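Local coordinates for protein copper induced nitroreductase D (Lactococcus lactis, PDB 2WQF) that binds flavin mononucleotide and probably works as an oxidoreductase, a copper-induced nitroreductase involved in defence against oxidative stress, at residues Val26-Ser37 and Ile133-Leu144. Sequence-based numbering, arbitrary orientation. Where two conformers were deposited one is given.
Sequences VIETIKEAVRFS and ISVNVWTALAEL. With FMN (flavin mononucleotide), chain B.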
ATOM      1  N   VAL A  26      -0.105  17.617  12.932  1.00 11.99           N
ATOM      2  CA  VAL A  26      -0.308  17.028  11.622  1.00 12.74           C
ATOM      3  C   VAL A  26       1.016  16.506  11.042  1.00 12.32           C
ATOM      4  O   VAL A  26       1.083  15.370  10.579  1.00 13.77           O
ATOM      5  CB  VAL A  26      -0.967  18.034  10.668  1.00 16.40           C
ATOM      6  CG1 VAL A  26      -1.043  17.426   9.266  1.00 19.82           C
ATOM      7  CG2 VAL A  26      -2.349  18.377  11.180  1.00 17.57           C
ATOM      8  N   ILE A  27       2.057  17.322  11.090  1.00 12.33           N
ATOM      9  CA  ILE A  27       3.362  16.949  10.553  1.00 14.50           C
ATOM     10  C   ILE A  27       3.905  15.724  11.306  1.00 13.24           C
ATOM     11  O   ILE A  27       4.427  14.798  10.690  1.00 13.98           O
ATOM     12  CB  ILE A  27       4.390  18.102  10.682  1.00 18.08           C
ATOM     13  CG1 ILE A  27       3.960  19.319   9.866  1.00 31.06           C
ATOM     14  CG2 ILE A  27       5.776  17.621  10.278  1.00 18.30           C
ATOM     15  CD1 ILE A  27       3.701  19.029   8.506  1.00 26.33           C
ATOM     16  N   GLU A  28       3.765  15.730  12.635  1.00 12.25           N
ATOM     17  CA  GLU A  28       4.214  14.615  13.466  0.61 12.05           C
ATOM     18  C   GLU A  28       3.518  13.329  13.065  1.00 10.84           C
ATOM     19  O   GLU A  28       4.137  12.254  12.988  1.00 14.52           O
ATOM     20  CB  GLU A  28       3.938  14.907  14.938  0.61 15.96           C
ATOM     21  CG  GLU A  28       4.840  15.961  15.531  0.61 21.47           C
ATOM     22  CD  GLU A  28       4.469  16.326  16.962  0.61 40.54           C
ATOM     23  OE1 GLU A  28       3.582  15.670  17.553  0.61 62.54           O
ATOM     24  OE2 GLU A  28       5.065  17.283  17.489  0.61 53.42           O
ATOM     25  N   THR A  29       2.215  13.425  12.816  1.00 11.49           N
ATOM     26  CA  THR A  29       1.428  12.259  12.470  1.00 11.75           C
ATOM     27  C   THR A  29       1.791  11.714  11.098  1.00 12.96           C
ATOM     28  O   THR A  29       1.836  10.497  10.892  1.00 12.84           O
ATOM     29  CB  THR A  29      -0.059  12.583  12.542  1.00 14.89           C
ATOM     30  OG1 THR A  29      -0.354  13.036  13.866  1.00 19.44           O
ATOM     31  CG2 THR A  29      -0.874  11.369  12.319  1.00 25.02           C
ATOM     32  N   ILE A  30       2.019  12.609  10.146  1.00 12.06           N
ATOM     33  CA  ILE A  30       2.456  12.200   8.823  1.00 12.93           C
ATOM     34  C   ILE A  30       3.743  11.402   8.931  1.00 12.01           C
ATOM     35  O   ILE A  30       3.877  10.340   8.332  1.00 11.92           O
ATOM     36  CB  ILE A  30       2.642  13.427   7.881  1.00 12.98           C
ATOM     37  CG1 ILE A  30       1.287  14.090   7.568  1.00 12.54           C
ATOM     38  CG2 ILE A  30       3.306  13.010   6.589  1.00 13.81           C
ATOM     39  CD1 ILE A  30       1.444  15.499   6.985  1.00 14.45           C
ATOM     40  N   LYS A  31       4.720  11.936   9.662  1.00 12.07           N
ATOM     41  CA  LYS A  31       6.011  11.288   9.807  1.00 13.04           C
ATOM     42  C   LYS A  31       5.842   9.913  10.470  1.00 11.17           C
ATOM     43  O   LYS A  31       6.445   8.936  10.033  1.00 13.90           O
ATOM     44  CB  LYS A  31       6.970  12.146  10.614  1.00 13.93           C
ATOM     45  CG  LYS A  31       7.457  13.396   9.892  1.00 14.87           C
ATOM     46  CD  LYS A  31       8.355  14.213  10.859  1.00 19.99           C
ATOM     47  CE  LYS A  31       8.959  15.410  10.221  1.00 22.69           C
ATOM     48  NZ  LYS A  31       9.676  16.249  11.220  1.00 25.05           N
ATOM     49  N   GLU A  32       5.042   9.830  11.530  1.00 11.34           N
ATOM     50  CA  GLU A  32       4.845   8.558  12.203  1.00 11.89           C
ATOM     51  C   GLU A  32       4.203   7.523  11.291  1.00  9.55           C
ATOM     52  O   GLU A  32       4.573   6.347  11.341  1.00 10.35           O
ATOM     53  CB  GLU A  32       4.026   8.707  13.480  1.00 12.58           C
ATOM     54  CG  GLU A  32       4.762   9.438  14.599  1.00 17.98           C
ATOM     55  CD  GLU A  32       3.949   9.518  15.866  1.00 40.18           C
ATOM     56  OE1 GLU A  32       2.722   9.747  15.780  1.00 33.16           O
ATOM     57  OE2 GLU A  32       4.528   9.350  16.947  1.00 57.94           O
ATOM     58  N   ALA A  33       3.218   7.937  10.496  1.00 10.57           N
ATOM     59  CA  ALA A  33       2.527   6.999   9.621  1.00 11.27           C
ATOM     60  C   ALA A  33       3.501   6.387   8.613  1.00 10.28           C
ATOM     61  O   ALA A  33       3.442   5.194   8.335  1.00 11.00           O
ATOM     62  CB  ALA A  33       1.363   7.677   8.917  1.00 10.57           C
ATOM     63  N   VAL A  34       4.413   7.189   8.082  1.00 10.19           N
ATOM     64  CA  VAL A  34       5.448   6.687   7.177  1.00 10.12           C
ATOM     65  C   VAL A  34       6.471   5.818   7.936  1.00 10.33           C
ATOM     66  O   VAL A  34       6.834   4.716   7.500  1.00 11.15           O
ATOM     67  CB  VAL A  34       6.168   7.848   6.483  1.00 10.24           C
ATOM     68  CG1 VAL A  34       7.327   7.322   5.658  1.00 13.18           C
ATOM     69  CG2 VAL A  34       5.173   8.619   5.634  1.00 12.14           C
ATOM     70  N   ARG A  35       6.886   6.293   9.104  1.00 10.03           N
ATOM     71  CA  ARG A  35       7.909   5.603   9.912  1.00 10.54           C
ATOM     72  C   ARG A  35       7.511   4.159  10.210  1.00 10.36           C
ATOM     73  O   ARG A  35       8.327   3.227  10.115  1.00 10.89           O
ATOM     74  CB  ARG A  35       8.092   6.363  11.234  1.00 12.63           C
ATOM     75  CG  ARG A  35       9.118   5.779  12.166  1.00 12.23           C
ATOM     76  CD  ARG A  35       9.161   6.525  13.482  1.00 13.85           C
ATOM     77  NE  ARG A  35      10.366   6.204  14.251  1.00 14.63           N
ATOM     78  CZ  ARG A  35      11.570   6.760  14.048  1.00 16.10           C
ATOM     79  NH1 ARG A  35      11.735   7.705  13.140  1.00 17.26           N
ATOM     80  NH2 ARG A  35      12.597   6.376  14.764  1.00 18.83           N
ATOM     81  N   PHE A  36       6.247   3.965  10.572  1.00 10.17           N
ATOM     82  CA  PHE A  36       5.762   2.647  10.975  1.00 10.36           C
ATOM     83  C   PHE A  36       5.159   1.816   9.868  1.00 13.10           C
ATOM     84  O   PHE A  36       4.555   0.787  10.141  1.00 16.77           O
ATOM     85  CB  PHE A  36       4.817   2.782  12.149  1.00 11.84           C
ATOM     86  CG  PHE A  36       5.463   3.422  13.346  1.00 12.22           C
ATOM     87  CD1 PHE A  36       6.639   2.902  13.869  1.00 13.32           C
ATOM     88  CD2 PHE A  36       4.910   4.550  13.930  1.00 17.68           C
ATOM     89  CE1 PHE A  36       7.239   3.475  14.966  1.00 16.98           C
ATOM     90  CE2 PHE A  36       5.504   5.135  15.015  1.00 17.85           C
ATOM     91  CZ  PHE A  36       6.686   4.603  15.535  1.00 17.15           C
ATOM     92  N   SER A  37       5.383   2.230   8.629  1.00 11.25           N
ATOM     93  CA  SER A  37       4.980   1.450   7.459  1.00 11.00           C
ATOM     94  C   SER A  37       6.090   0.468   7.070  1.00 11.42           C
ATOM     95  O   SER A  37       7.274   0.831   7.031  1.00 12.81           O
ATOM     96  CB  SER A  37       4.723   2.367   6.270  1.00 11.11           C
ATOM     97  OG  SER A  37       3.590   3.192   6.470  1.00 10.79           O
ATOM     98  N   ILE A 133       2.595   3.671   2.134  1.00  9.81           N
ATOM     99  CA  ILE A 133       2.799   4.875   2.954  1.00 10.48           C
ATOM    100  C   ILE A 133       1.746   5.944   2.629  1.00 10.47           C
ATOM    101  O   ILE A 133       1.319   6.677   3.521  1.00 10.69           O
ATOM    102  CB  ILE A 133       4.235   5.449   2.875  1.00 10.64           C
ATOM    103  CG1 ILE A 133       4.618   5.917   1.482  1.00 11.52           C
ATOM    104  CG2 ILE A 133       5.234   4.399   3.433  1.00 12.04           C
ATOM    105  CD1 ILE A 133       5.947   6.683   1.467  1.00 12.66           C
ATOM    106  N   SER A 134       1.278   5.975   1.381  1.00 10.19           N
ATOM    107  CA  SER A 134       0.262   6.948   0.989  1.00 10.88           C
ATOM    108  C   SER A 134      -1.039   6.726   1.776  1.00 10.81           C
ATOM    109  O   SER A 134      -1.625   7.688   2.301  1.00 11.44           O
ATOM    110  CB  SER A 134      -0.018   6.900  -0.522  1.00 13.95           C
ATOM    111  OG  SER A 134       1.129   7.251  -1.252  1.00 14.29           O
ATOM    112  N   VAL A 135      -1.505   5.471   1.861  1.00 10.76           N
ATOM    113  CA  VAL A 135      -2.782   5.200   2.539  0.74 11.53           C
ATOM    114  C   VAL A 135      -2.630   5.268   4.046  1.00 10.26           C
ATOM    115  O   VAL A 135      -3.563   5.653   4.737  1.00 10.91           O
ATOM    116  CB  VAL A 135      -3.484   3.866   2.108  0.74 12.35           C
ATOM    117  CG1 VAL A 135      -3.730   3.875   0.627  0.74 12.35           C
ATOM    118  CG2 VAL A 135      -2.665   2.629   2.525  0.74 14.65           C
ATOM    119  N   ASN A 136      -1.444   4.916   4.567  1.00  9.29           N
ATOM    120  CA  ASN A 136      -1.255   5.023   5.997  1.00  9.41           C
ATOM    121  C   ASN A 136      -1.308   6.498   6.433  1.00  9.07           C
ATOM    122  O   ASN A 136      -1.885   6.824   7.470  1.00 10.14           O
ATOM    123  CB  ASN A 136       0.032   4.305   6.492  1.00  9.41           C
ATOM    124  CG  ASN A 136      -0.171   2.816   6.671  1.00  9.67           C
ATOM    125  OD1 ASN A 136      -1.312   2.347   6.739  1.00 10.29           O
ATOM    126  ND2 ASN A 136       0.924   2.065   6.729  1.00 11.40           N
ATOM    127  N   VAL A 137      -0.678   7.374   5.659  1.00  9.22           N
ATOM    128  CA  VAL A 137      -0.726   8.800   5.932  1.00  9.27           C
ATOM    129  C   VAL A 137      -2.163   9.324   5.808  1.00 10.22           C
ATOM    130  O   VAL A 137      -2.667  10.040   6.664  1.00 10.40           O
ATOM    131  CB  VAL A 137       0.226   9.589   5.012  1.00  9.57           C
ATOM    132  CG1 VAL A 137      -0.041  11.084   5.098  1.00 11.32           C
ATOM    133  CG2 VAL A 137       1.683   9.294   5.375  1.00 11.71           C
ATOM    134  N   TRP A 138      -2.821   8.909   4.746  1.00  9.49           N
ATOM    135  CA  TRP A 138      -4.190   9.330   4.452  1.00  8.96           C
ATOM    136  C   TRP A 138      -5.111   8.971   5.623  1.00  9.27           C
ATOM    137  O   TRP A 138      -5.922   9.785   6.074  1.00 10.43           O
ATOM    138  CB  TRP A 138      -4.622   8.618   3.164  1.00 10.44           C
ATOM    139  CG  TRP A 138      -5.835   9.114   2.444  1.00 10.47           C
ATOM    140  CD1 TRP A 138      -6.789   9.974   2.894  1.00 11.12           C
ATOM    141  CD2 TRP A 138      -6.237   8.712   1.128  1.00 10.95           C
ATOM    142  NE1 TRP A 138      -7.751  10.171   1.901  1.00 11.61           N
ATOM    143  CE2 TRP A 138      -7.419   9.401   0.820  1.00 12.46           C
ATOM    144  CE3 TRP A 138      -5.680   7.862   0.164  1.00 10.97           C
ATOM    145  CZ2 TRP A 138      -8.071   9.235  -0.405  1.00 16.52           C
ATOM    146  CZ3 TRP A 138      -6.331   7.698  -1.041  1.00 13.34           C
ATOM    147  CH2 TRP A 138      -7.511   8.393  -1.315  1.00 14.94           C
ATOM    148  N   THR A 139      -5.000   7.736   6.089  1.00  9.00           N
ATOM    149  CA  THR A 139      -5.824   7.270   7.174  1.00  9.84           C
ATOM    150  C   THR A 139      -5.469   7.964   8.486  1.00  9.38           C
ATOM    151  O   THR A 139      -6.355   8.311   9.277  1.00 10.57           O
ATOM    152  CB  THR A 139      -5.721   5.723   7.335  1.00 10.13           C
ATOM    153  OG1 THR A 139      -6.042   5.101   6.087  1.00 11.17           O
ATOM    154  CG2 THR A 139      -6.666   5.245   8.407  1.00 12.03           C
ATOM    155  N   ALA A 140      -4.180   8.201   8.718  1.00  9.47           N
ATOM    156  CA  ALA A 140      -3.759   8.910   9.924  1.00 10.89           C
ATOM    157  C   ALA A 140      -4.351  10.342   9.959  1.00 10.25           C
ATOM    158  O   ALA A 140      -4.791  10.838  11.005  1.00 11.66           O
ATOM    159  CB  ALA A 140      -2.230   8.929  10.040  1.00 12.21           C
ATOM    160  N   LEU A 141      -4.350  10.999   8.807  1.00  9.46           N
ATOM    161  CA  LEU A 141      -4.936  12.336   8.684  1.00 10.27           C
ATOM    162  C   LEU A 141      -6.446  12.281   8.966  1.00 11.06           C
ATOM    163  O   LEU A 141      -6.989  13.155   9.657  1.00 10.60           O
ATOM    164  CB  LEU A 141      -4.665  12.901   7.299  1.00 12.74           C
ATOM    165  CG  LEU A 141      -3.223  13.294   6.982  1.00 12.61           C
ATOM    166  CD1 LEU A 141      -3.088  13.660   5.510  1.00 14.95           C
ATOM    167  CD2 LEU A 141      -2.759  14.424   7.851  1.00 16.28           C
ATOM    168  N   ALA A 142      -7.125  11.256   8.462  1.00 10.31           N
ATOM    169  CA  ALA A 142      -8.556  11.123   8.701  1.00 11.68           C
ATOM    170  C   ALA A 142      -8.827  10.982  10.194  1.00 12.53           C
ATOM    171  O   ALA A 142      -9.830  11.477  10.700  1.00 12.78           O
ATOM    172  CB  ALA A 142      -9.140   9.950   7.914  1.00 12.58           C
ATOM    173  N   GLU A 143      -7.928  10.304  10.914  1.00 11.50           N
ATOM    174  CA  GLU A 143      -8.108  10.150  12.351  0.67 12.52           C
ATOM    175  C   GLU A 143      -7.979  11.486  13.098  1.00 15.00           C
ATOM    176  O   GLU A 143      -8.563  11.655  14.170  1.00 17.40           O
ATOM    177  CB  GLU A 143      -7.155   9.093  12.914  0.67 14.89           C
ATOM    178  CG  GLU A 143      -7.549   7.681  12.498  0.67 23.84           C
ATOM    179  CD  GLU A 143      -8.812   7.179  13.197  0.67 37.89           C
ATOM    180  OE1 GLU A 143      -8.723   6.714  14.372  0.67 32.04           O
ATOM    181  OE2 GLU A 143      -9.895   7.262  12.565  0.67 20.20           O
ATOM    182  N   LEU A 144      -7.227  12.431  12.532  1.00 13.08           N
ATOM    183  CA  LEU A 144      -7.165  13.789  13.088  1.00 14.59           C
ATOM    184  C   LEU A 144      -8.388  14.628  12.714  1.00 15.64           C
ATOM    185  O   LEU A 144      -8.507  15.777  13.140  1.00 19.67           O
ATOM    186  CB  LEU A 144      -5.904  14.511  12.598  1.00 15.62           C
ATOM    187  CG  LEU A 144      -4.568  13.909  13.001  1.00 17.36           C
ATOM    188  CD1 LEU A 144      -3.464  14.724  12.378  1.00 21.18           C
ATOM    189  CD2 LEU A 144      -4.466  13.880  14.492  1.00 23.39           C
TER
HETATM  190  N1  FMN B1203      -8.542   9.892  -6.853  1.00 13.77           N
HETATM  191  C2  FMN B1203      -8.390  11.114  -7.654  1.00 17.10           C
HETATM  192  O2  FMN B1203      -9.188  12.017  -7.537  1.00 18.85           O
HETATM  193  N3  FMN B1203      -7.333  11.171  -8.620  1.00 18.19           N
HETATM  194  C4  FMN B1203      -6.427  10.143  -8.804  1.00 19.62           C
HETATM  195  O4  FMN B1203      -5.508  10.294  -9.560  1.00 18.98           O
HETATM  196  C4A FMN B1203      -6.592   8.915  -8.021  1.00 16.84           C
HETATM  197  N5  FMN B1203      -5.826   7.884  -8.150  1.00 16.15           N
HETATM  198  C5A FMN B1203      -5.824   6.849  -7.066  1.00 13.93           C
HETATM  199  C6  FMN B1203      -4.694   5.864  -7.019  1.00 13.37           C
HETATM  200  C7  FMN B1203      -4.595   4.966  -6.047  1.00 14.41           C
HETATM  201  C7M FMN B1203      -3.451   3.977  -6.070  1.00 14.68           C
HETATM  202  C8  FMN B1203      -5.642   4.966  -4.953  1.00 14.99           C
HETATM  203  C8M FMN B1203      -5.510   3.996  -3.792  1.00 15.32           C
HETATM  204  C9  FMN B1203      -6.673   5.817  -4.991  1.00 13.75           C
HETATM  205  C9A FMN B1203      -6.780   6.831  -6.102  1.00 13.88           C
HETATM  206  N10 FMN B1203      -7.866   7.754  -6.204  1.00 13.21           N
HETATM  207  C10 FMN B1203      -7.708   8.873  -7.024  1.00 14.49           C
HETATM  208  C1' FMN B1203      -8.964   7.740  -5.247  1.00 13.57           C
HETATM  209  C2' FMN B1203      -9.873   6.538  -5.483  1.00 12.46           C
HETATM  210  O2' FMN B1203     -10.655   6.770  -6.626  1.00 14.25           O
HETATM  211  C3' FMN B1203     -10.715   6.338  -4.220  1.00 11.90           C
HETATM  212  O3' FMN B1203      -9.796   5.948  -3.218  1.00 12.10           O
HETATM  213  C4' FMN B1203     -11.752   5.219  -4.422  1.00 12.07           C
HETATM  214  O4' FMN B1203     -12.751   5.639  -5.340  1.00 13.81           O
HETATM  215  C5' FMN B1203     -12.413   4.801  -3.110  1.00 13.34           C
HETATM  216  O5' FMN B1203     -13.025   5.942  -2.524  1.00 12.30           O
HETATM  217  P   FMN B1203     -12.566   6.437  -1.038  1.00 11.68           P
HETATM  218  O1P FMN B1203     -12.660   5.306  -0.095  1.00 13.53           O
HETATM  219  O2P FMN B1203     -11.086   6.970  -1.143  1.00 11.64           O
HETATM  220  O3P FMN B1203     -13.568   7.616  -0.673  1.00 14.69           O
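Where Ala33 meets Val137 and Ala140, helices 26-35 and 133-143 run roughly antiparallel, at 142°, with axes 8.4 Å apart at closest approach. The pair illustrates how two helices of the FMN-dependent nitroreductase fold pack together on one sheet: Ile30 touches strands 46-52 and 97-104, Val34 the first and Val137 the second, while Val26 and Leu141 both rest on Phe179. Ala33 and Ala140, without bulk beyond CB, are consistent with the close approach. The CB of Ala33 lies 3.8 Å from the CA of Val137, and the CG2 of Thr29 meets the CB of Ala140 at 3.6 Å. Nearer the sheet, Val34 and Val137 lie side by side, CG2 to CG2, and the side chains of Val26 and Leu141 cross at about a right angle, CG1 against CD2. On its far side, helix 133-143 sends Trp138 into the FMN pocket, where CZ2 comes 3.8 Å from the phosphate oxygen O2P. One hydrogen bond joins the two segments, just beyond the end of helix 26-35. Ser37 OG, anchored within its own segment by donating to Ala33 O at 2.7 Å, accepts from Asn136 ND2 at 2.9 Å, an almost straight bond (176°) lying in the plane of the Asn136 amide.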